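Local coordinates for surface glycan binding protein B (PDB 6E57) that binds mixed-linkage beta-glucan at the cell surface of a gut Bacteroides, probably helping to capture this cereal polysaccharide for uptake, at residues T270-T282 and T299-I311. Sequence-based numbering, arbitrary orientation.
Sequences TCPDLSDGSYTMT and TTTEQTVTVSTEI
Gly277 to Met281 pair with Gln303 to Val307 as antiparallel strands in a probably Ig-like beta domain that precedes the glycan-binding C-terminal domain. Six backbone hydrogen bonds join them, two each for the pairs Gly277-Val307, Tyr279-Val305 and Met281-Gln303. The Val307 N to Gly277 O bond is 2.9 Å long and almost straight, at 174°.

The inner face carries Tyr279, Met281, Gln303, Val305 and Val307. With CG anti to the backbone N (chi1 168°) and a bend at chi3, Met281 brings CE to 3.7 Å from CG2 of Val305. The same methyl lies beside Gln303 CG, while Gln303 OE1 leads away to a hydrogen bond from Asn295 ND2. Val307 CG2 approaches Tyr279 CD2 obliquely, at 3.7 Å. Val307 CG1 sits 4.2 Å from Leu274 CB. Leu274 CD1 in turn lies over the centre of the Tyr279 ring, 4.2 Å above its plane. Tyr279 OH donates to Ser275 O at 2.9 Å, which ties the ring to the loop before the strand. Trp236, from strand 235-240, packs on Met281 and Val305.

Ser278, Thr280, Thr304 and Thr306 form a polar, exposed outer face. Beyond the paired residues, a water donates to Asp276 OD2 and Thr309 O. Strand 299-315 also pairs with strand 412-419 near the C terminus. One largely apolar face against the core and one threonine-rich face to solvent is the pattern of amphipathic strands in a beta-sandwich, here probably Ig-like.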
ATOM      1  N   THR A 270      16.231   8.240 -16.506  1.00 51.83           N
ATOM      2  CA  THR A 270      15.640   9.336 -17.276  1.00 53.65           C
ATOM      3  C   THR A 270      14.516   8.770 -18.150  1.00 52.68           C
ATOM      4  O   THR A 270      14.777   8.028 -19.102  1.00 55.69           O
ATOM      5  CB  THR A 270      16.687  10.064 -18.133  1.00 54.88           C
ATOM      6  OG1 THR A 270      17.783  10.440 -17.297  1.00 57.52           O
ATOM      7  CG2 THR A 270      16.135  11.295 -18.818  1.00 54.51           C
ATOM      8  N   CYS A 271      13.268   9.112 -17.813  1.00 51.38           N
ATOM      9  CA  CYS A 271      12.122   8.724 -18.621  1.00 51.93           C
ATOM     10  C   CYS A 271      12.326   9.239 -20.042  1.00 53.40           C
ATOM     11  O   CYS A 271      12.542  10.436 -20.237  1.00 55.53           O
ATOM     12  CB  CYS A 271      10.821   9.273 -18.050  1.00 51.67           C
ATOM     13  SG  CYS A 271       9.411   9.085 -19.173  1.00 51.50           S
ATOM     14  N   PRO A 272      12.288   8.360 -21.071  1.00 50.65           N
ATOM     15  CA  PRO A 272      12.564   8.775 -22.449  1.00 53.08           C
ATOM     16  C   PRO A 272      11.544   9.770 -23.031  1.00 53.91           C
ATOM     17  O   PRO A 272      10.529  10.075 -22.399  1.00 52.26           O
ATOM     18  CB  PRO A 272      12.559   7.456 -23.236  1.00 53.81           C
ATOM     19  CG  PRO A 272      11.740   6.509 -22.390  1.00 52.16           C
ATOM     20  CD  PRO A 272      12.007   6.923 -20.960  1.00 49.76           C
ATOM     21  N   ASP A 273      11.848  10.267 -24.236  1.00 58.19           N
ATOM     22  CA  ASP A 273      11.128  11.369 -24.879  1.00 58.89           C
ATOM     23  C   ASP A 273       9.861  10.825 -25.550  1.00 57.01           C
ATOM     24  O   ASP A 273       9.871  10.511 -26.737  1.00 60.51           O
ATOM     25  CB  ASP A 273      12.032  12.087 -25.888  1.00 61.78           C
ATOM     26  CG  ASP A 273      11.441  13.363 -26.464  1.00 62.21           C
ATOM     27  OD1 ASP A 273      10.736  14.070 -25.723  1.00 61.55           O
ATOM     28  OD2 ASP A 273      11.696  13.638 -27.655  1.00 68.16           O
ATOM     29  N   LEU A 274       8.778  10.731 -24.770  1.00 54.54           N
ATOM     30  CA  LEU A 274       7.509  10.174 -25.226  1.00 51.56           C
ATOM     31  C   LEU A 274       6.430  11.264 -25.223  1.00 50.33           C
ATOM     32  O   LEU A 274       6.423  12.154 -24.361  1.00 47.40           O
ATOM     33  CB  LEU A 274       7.126   9.005 -24.312  1.00 51.49           C
ATOM     34  CG  LEU A 274       7.980   7.746 -24.472  1.00 53.01           C
ATOM     35  CD1 LEU A 274       7.758   6.780 -23.319  1.00 52.80           C
ATOM     36  CD2 LEU A 274       7.699   7.059 -25.799  1.00 54.52           C
ATOM     37  N   SER A 275       5.527  11.177 -26.206  1.00 48.36           N
ATOM     38  CA  SER A 275       4.320  11.993 -26.264  1.00 49.58           C
ATOM     39  C   SER A 275       3.425  11.660 -25.066  1.00 48.66           C
ATOM     40  O   SER A 275       3.543  10.589 -24.479  1.00 46.83           O
ATOM     41  CB  SER A 275       3.581  11.777 -27.564  1.00 50.28           C
ATOM     42  OG  SER A 275       4.434  11.982 -28.681  1.00 51.35           O
ATOM     43  N   ASP A 276       2.524  12.585 -24.724  1.00 49.83           N
ATOM     44  CA  ASP A 276       1.597  12.397 -23.611  1.00 50.94           C
ATOM     45  C   ASP A 276       0.626  11.258 -23.957  1.00 51.29           C
ATOM     46  O   ASP A 276       0.058  11.229 -25.051  1.00 51.85           O
ATOM     47  CB  ASP A 276       0.883  13.708 -23.269  1.00 53.64           C
ATOM     48  CG  ASP A 276       1.825  14.808 -22.803  1.00 56.55           C
ATOM     49  OD1 ASP A 276       3.037  14.715 -23.105  1.00 60.87           O
ATOM     50  OD2 ASP A 276       1.345  15.745 -22.132  1.00 58.96           O
ATOM     51  N   GLY A 277       0.463  10.312 -23.021  1.00 48.77           N
ATOM     52  CA  GLY A 277      -0.403   9.146 -23.205  1.00 48.47           C
ATOM     53  C   GLY A 277      -0.012   7.991 -22.298  1.00 48.19           C
ATOM     54  O   GLY A 277       0.803   8.158 -21.386  1.00 47.04           O
ATOM     55  N   SER A 278      -0.610   6.820 -22.564  1.00 48.25           N
ATOM     56  CA  SER A 278      -0.380   5.577 -21.811  1.00 48.03           C
ATOM     57  C   SER A 278       0.618   4.685 -22.556  1.00 47.05           C
ATOM     58  O   SER A 278       0.557   4.570 -23.777  1.00 50.62           O
ATOM     59  CB  SER A 278      -1.671   4.839 -21.576  1.00 49.72           C
ATOM     60  OG  SER A 278      -2.448   5.492 -20.587  1.00 52.82           O
ATOM     61  N   TYR A 279       1.517   4.039 -21.807  1.00 43.34           N
ATOM     62  CA  TYR A 279       2.552   3.198 -22.395  1.00 43.56           C
ATOM     63  C   TYR A 279       2.768   1.943 -21.546  1.00 43.33           C
ATOM     64  O   TYR A 279       2.547   1.950 -20.336  1.00 43.74           O
ATOM     65  CB  TYR A 279       3.857   3.983 -22.541  1.00 42.95           C
ATOM     66  CG  TYR A 279       3.773   5.133 -23.507  1.00 42.46           C
ATOM     67  CD1 TYR A 279       3.929   4.932 -24.870  1.00 43.14           C
ATOM     68  CD2 TYR A 279       3.508   6.419 -23.064  1.00 41.14           C
ATOM     69  CE1 TYR A 279       3.842   5.983 -25.769  1.00 43.38           C
ATOM     70  CE2 TYR A 279       3.419   7.480 -23.949  1.00 41.42           C
ATOM     71  CZ  TYR A 279       3.587   7.262 -25.306  1.00 42.87           C
ATOM     72  OH  TYR A 279       3.503   8.302 -26.186  1.00 43.99           O
ATOM     73  N   THR A 280       3.219   0.879 -22.215  1.00 43.34           N
ATOM     74  CA  THR A 280       3.620  -0.360 -21.578  1.00 43.82           C
ATOM     75  C   THR A 280       5.095  -0.262 -21.174  1.00 44.08           C
ATOM     76  O   THR A 280       5.926   0.161 -21.974  1.00 44.13           O
ATOM     77  CB  THR A 280       3.397  -1.551 -22.518  1.00 44.89           C
ATOM     78  OG1 THR A 280       2.010  -1.600 -22.852  1.00 44.85           O
ATOM     79  CG2 THR A 280       3.824  -2.867 -21.909  1.00 45.66           C
ATOM     80  N   MET A 281       5.398  -0.654 -19.930  1.00 44.00           N
ATOM     81  CA  MET A 281       6.771  -0.803 -19.446  1.00 43.54           C
ATOM     82  C   MET A 281       7.019  -2.281 -19.118  1.00 43.28           C
ATOM     83  O   MET A 281       6.190  -2.924 -18.479  1.00 42.06           O
ATOM     84  CB  MET A 281       7.033   0.051 -18.198  1.00 43.43           C
ATOM     85  CG  MET A 281       8.343  -0.285 -17.485  1.00 44.68           C
ATOM     86  SD  MET A 281       8.924   0.997 -16.323  1.00 45.03           S
ATOM     87  CE  MET A 281       7.520   1.121 -15.220  1.00 43.50           C
ATOM     88  N   THR A 282       8.158  -2.799 -19.591  1.00 43.43           N
ATOM     89  CA  THR A 282       8.696  -4.098 -19.191  1.00 43.23           C
ATOM     90  C   THR A 282      10.142  -3.893 -18.730  1.00 43.72           C
ATOM     91  O   THR A 282      10.649  -2.777 -18.770  1.00 43.92           O
ATOM     92  CB  THR A 282       8.617  -5.116 -20.336  1.00 43.92           C
ATOM     93  OG1 THR A 282       9.427  -4.624 -21.404  1.00 45.14           O
ATOM     94  CG2 THR A 282       7.204  -5.354 -20.823  1.00 43.69           C
ATOM     95  N   THR A 299       0.566  -9.285  -9.728  1.00 49.24           N
ATOM     96  CA  THR A 299       1.924  -9.285 -10.275  1.00 46.99           C
ATOM     97  C   THR A 299       1.862  -9.574 -11.777  1.00 46.64           C
ATOM     98  O   THR A 299       1.341 -10.601 -12.191  1.00 48.22           O
ATOM     99  CB  THR A 299       2.819 -10.303  -9.556  1.00 46.89           C
ATOM    100  OG1 THR A 299       2.927  -9.909  -8.189  1.00 48.31           O
ATOM    101  CG2 THR A 299       4.206 -10.409 -10.151  1.00 46.54           C
ATOM    102  N   THR A 300       2.406  -8.655 -12.576  1.00 44.85           N
ATOM    103  CA  THR A 300       2.447  -8.769 -14.030  1.00 44.65           C
ATOM    104  C   THR A 300       3.895  -8.566 -14.492  1.00 45.84           C
ATOM    105  O   THR A 300       4.752  -8.188 -13.688  1.00 47.55           O
ATOM    106  CB  THR A 300       1.490  -7.760 -14.677  1.00 43.86           C
ATOM    107  OG1 THR A 300       1.913  -6.455 -14.279  1.00 42.72           O
ATOM    108  CG2 THR A 300       0.044  -7.969 -14.284  1.00 42.06           C
ATOM    109  N   THR A 301       4.156  -8.829 -15.779  1.00 45.58           N
ATOM    110  CA  THR A 301       5.447  -8.516 -16.405  1.00 45.43           C
ATOM    111  C   THR A 301       5.325  -7.244 -17.256  1.00 44.03           C
ATOM    112  O   THR A 301       6.303  -6.823 -17.871  1.00 42.58           O
ATOM    113  CB  THR A 301       5.972  -9.698 -17.229  1.00 47.39           C
ATOM    114  OG1 THR A 301       4.960 -10.084 -18.157  1.00 51.33           O
ATOM    115  CG2 THR A 301       6.358 -10.881 -16.369  1.00 47.05           C
ATOM    116  N   GLU A 302       4.128  -6.638 -17.257  1.00 43.56           N
ATOM    117  CA  GLU A 302       3.811  -5.424 -18.000  1.00 43.46           C
ATOM    118  C   GLU A 302       3.195  -4.401 -17.041  1.00 42.07           C
ATOM    119  O   GLU A 302       2.302  -4.735 -16.280  1.00 41.88           O
ATOM    120  CB  GLU A 302       2.844  -5.730 -19.147  1.00 44.77           C
ATOM    121  CG  GLU A 302       3.455  -6.587 -20.242  1.00 47.48           C
ATOM    122  CD  GLU A 302       2.559  -6.873 -21.436  1.00 49.78           C
ATOM    123  OE1 GLU A 302       1.498  -6.223 -21.549  1.00 51.39           O
ATOM    124  OE2 GLU A 302       2.928  -7.744 -22.256  1.00 51.59           O
ATOM    125  N   GLN A 303       3.690  -3.161 -17.110  1.00 41.89           N
ATOM    126  CA  GLN A 303       3.247  -2.034 -16.286  1.00 41.89           C
ATOM    127  C   GLN A 303       2.698  -0.929 -17.199  1.00 42.86           C
ATOM    128  O   GLN A 303       3.324  -0.582 -18.205  1.00 45.17           O
ATOM    129  CB  GLN A 303       4.425  -1.512 -15.458  1.00 41.87           C
ATOM    130  CG  GLN A 303       4.142  -0.223 -14.695  1.00 41.24           C
ATOM    131  CD  GLN A 303       3.301  -0.451 -13.465  1.00 40.81           C
ATOM    132  OE1 GLN A 303       3.408  -1.478 -12.796  1.00 40.97           O
ATOM    133  NE2 GLN A 303       2.460   0.520 -13.152  1.00 40.62           N
ATOM    134  N   THR A 304       1.536  -0.376 -16.835  1.00 42.16           N
ATOM    135  CA  THR A 304       0.952   0.752 -17.546  1.00 41.58           C
ATOM    136  C   THR A 304       1.490   2.045 -16.921  1.00 41.46           C
ATOM    137  O   THR A 304       1.328   2.273 -15.716  1.00 41.41           O
ATOM    138  CB  THR A 304      -0.581   0.673 -17.549  1.00 40.92           C
ATOM    139  OG1 THR A 304      -0.948  -0.483 -18.302  1.00 40.49           O
ATOM    140  CG2 THR A 304      -1.242   1.891 -18.153  1.00 40.43           C
ATOM    141  N   VAL A 305       2.144   2.865 -17.755  1.00 41.28           N
ATOM    142  CA  VAL A 305       2.762   4.125 -17.351  1.00 40.21           C
ATOM    143  C   VAL A 305       2.047   5.260 -18.085  1.00 40.27           C
ATOM    144  O   VAL A 305       1.961   5.239 -19.311  1.00 41.51           O
ATOM    145  CB  VAL A 305       4.268   4.149 -17.679  1.00 39.68           C
ATOM    146  CG1 VAL A 305       4.937   5.416 -17.173  1.00 38.88           C
ATOM    147  CG2 VAL A 305       4.984   2.919 -17.152  1.00 40.20           C
ATOM    148  N   THR A 306       1.548   6.239 -17.323  1.00 39.75           N
ATOM    149  CA  THR A 306       1.050   7.487 -17.879  1.00 41.46           C
ATOM    150  C   THR A 306       2.205   8.493 -17.927  1.00 41.51           C
ATOM    151  O   THR A 306       2.813   8.801 -16.902  1.00 41.06           O
ATOM    152  CB  THR A 306      -0.149   8.016 -17.084  1.00 40.51           C
ATOM    153  OG1 THR A 306      -1.198   7.060 -17.228  1.00 40.29           O
ATOM    154  CG2 THR A 306      -0.633   9.368 -17.562  1.00 41.25           C
ATOM    155  N   VAL A 307       2.501   8.985 -19.134  1.00 43.75           N
ATOM    156  CA  VAL A 307       3.549   9.966 -19.357  1.00 44.55           C
ATOM    157  C   VAL A 307       2.892  11.315 -19.676  1.00 46.17           C
ATOM    158  O   VAL A 307       1.868  11.375 -20.363  1.00 46.14           O
ATOM    159  CB  VAL A 307       4.511   9.513 -20.473  1.00 45.46           C
ATOM    160  CG1 VAL A 307       5.616  10.528 -20.717  1.00 45.47           C
ATOM    161  CG2 VAL A 307       5.108   8.145 -20.178  1.00 45.92           C
ATOM    162  N   SER A 308       3.490  12.388 -19.147  1.00 46.06           N
ATOM    163  CA  SER A 308       3.100  13.770 -19.438  1.00 47.19           C
ATOM    164  C   SER A 308       4.348  14.662 -19.421  1.00 47.47           C
ATOM    165  O   SER A 308       5.344  14.310 -18.796  1.00 49.87           O
ATOM    166  CB  SER A 308       2.047  14.254 -18.469  1.00 45.62           C
ATOM    167  OG  SER A 308       2.365  13.877 -17.140  1.00 44.89           O
ATOM    168  N   THR A 309       4.295  15.797 -20.129  1.00 47.29           N
ATOM    169  CA  THR A 309       5.416  16.735 -20.162  1.00 46.49           C
ATOM    170  C   THR A 309       5.114  17.897 -19.211  1.00 43.04           C
ATOM    171  O   THR A 309       4.004  18.425 -19.200  1.00 39.91           O
ATOM    172  CB  THR A 309       5.723  17.232 -21.580  1.00 49.03           C
ATOM    173  OG1 THR A 309       4.646  18.062 -22.009  1.00 52.66           O
ATOM    174  CG2 THR A 309       5.933  16.111 -22.575  1.00 51.83           C
ATOM    175  N   GLU A 310       6.127  18.269 -18.421  1.00 42.78           N
ATOM    176  CA  GLU A 310       6.058  19.357 -17.458  1.00 41.95           C
ATOM    177  C   GLU A 310       6.459  20.659 -18.159  1.00 40.57           C
ATOM    178  O   GLU A 310       7.578  20.781 -18.647  1.00 40.38           O
ATOM    179  CB  GLU A 310       6.977  19.039 -16.279  1.00 43.93           C
ATOM    180  CG  GLU A 310       6.711  19.879 -15.047  1.00 46.71           C
ATOM    181  CD  GLU A 310       7.241  19.281 -13.755  1.00 50.75           C
ATOM    182  OE1 GLU A 310       6.654  19.564 -12.691  1.00 57.22           O
ATOM    183  OE2 GLU A 310       8.237  18.531 -13.814  1.00 56.35           O
ATOM    184  N   ILE A 311       5.519  21.609 -18.224  1.00 38.89           N
ATOM    185  CA  ILE A 311       5.727  22.913 -18.853  1.00 41.15           C
ATOM    186  C   ILE A 311       6.064  23.930 -17.759  1.00 38.18           C
ATOM    187  O   ILE A 311       5.377  23.992 -16.744  1.00 38.76           O
ATOM    188  CB  ILE A 311       4.481  23.347 -19.657  1.00 43.21           C
ATOM    189  CG1 ILE A 311       4.196  22.408 -20.836  1.00 47.00           C
ATOM    190  CG2 ILE A 311       4.607  24.797 -20.104  1.00 43.81           C
ATOM    191  CD1 ILE A 311       3.096  21.399 -20.570  1.00 48.69           C
TER
HETATM  192  O   HOH W   1       1.357  18.248 -20.197  1.00 54.73           O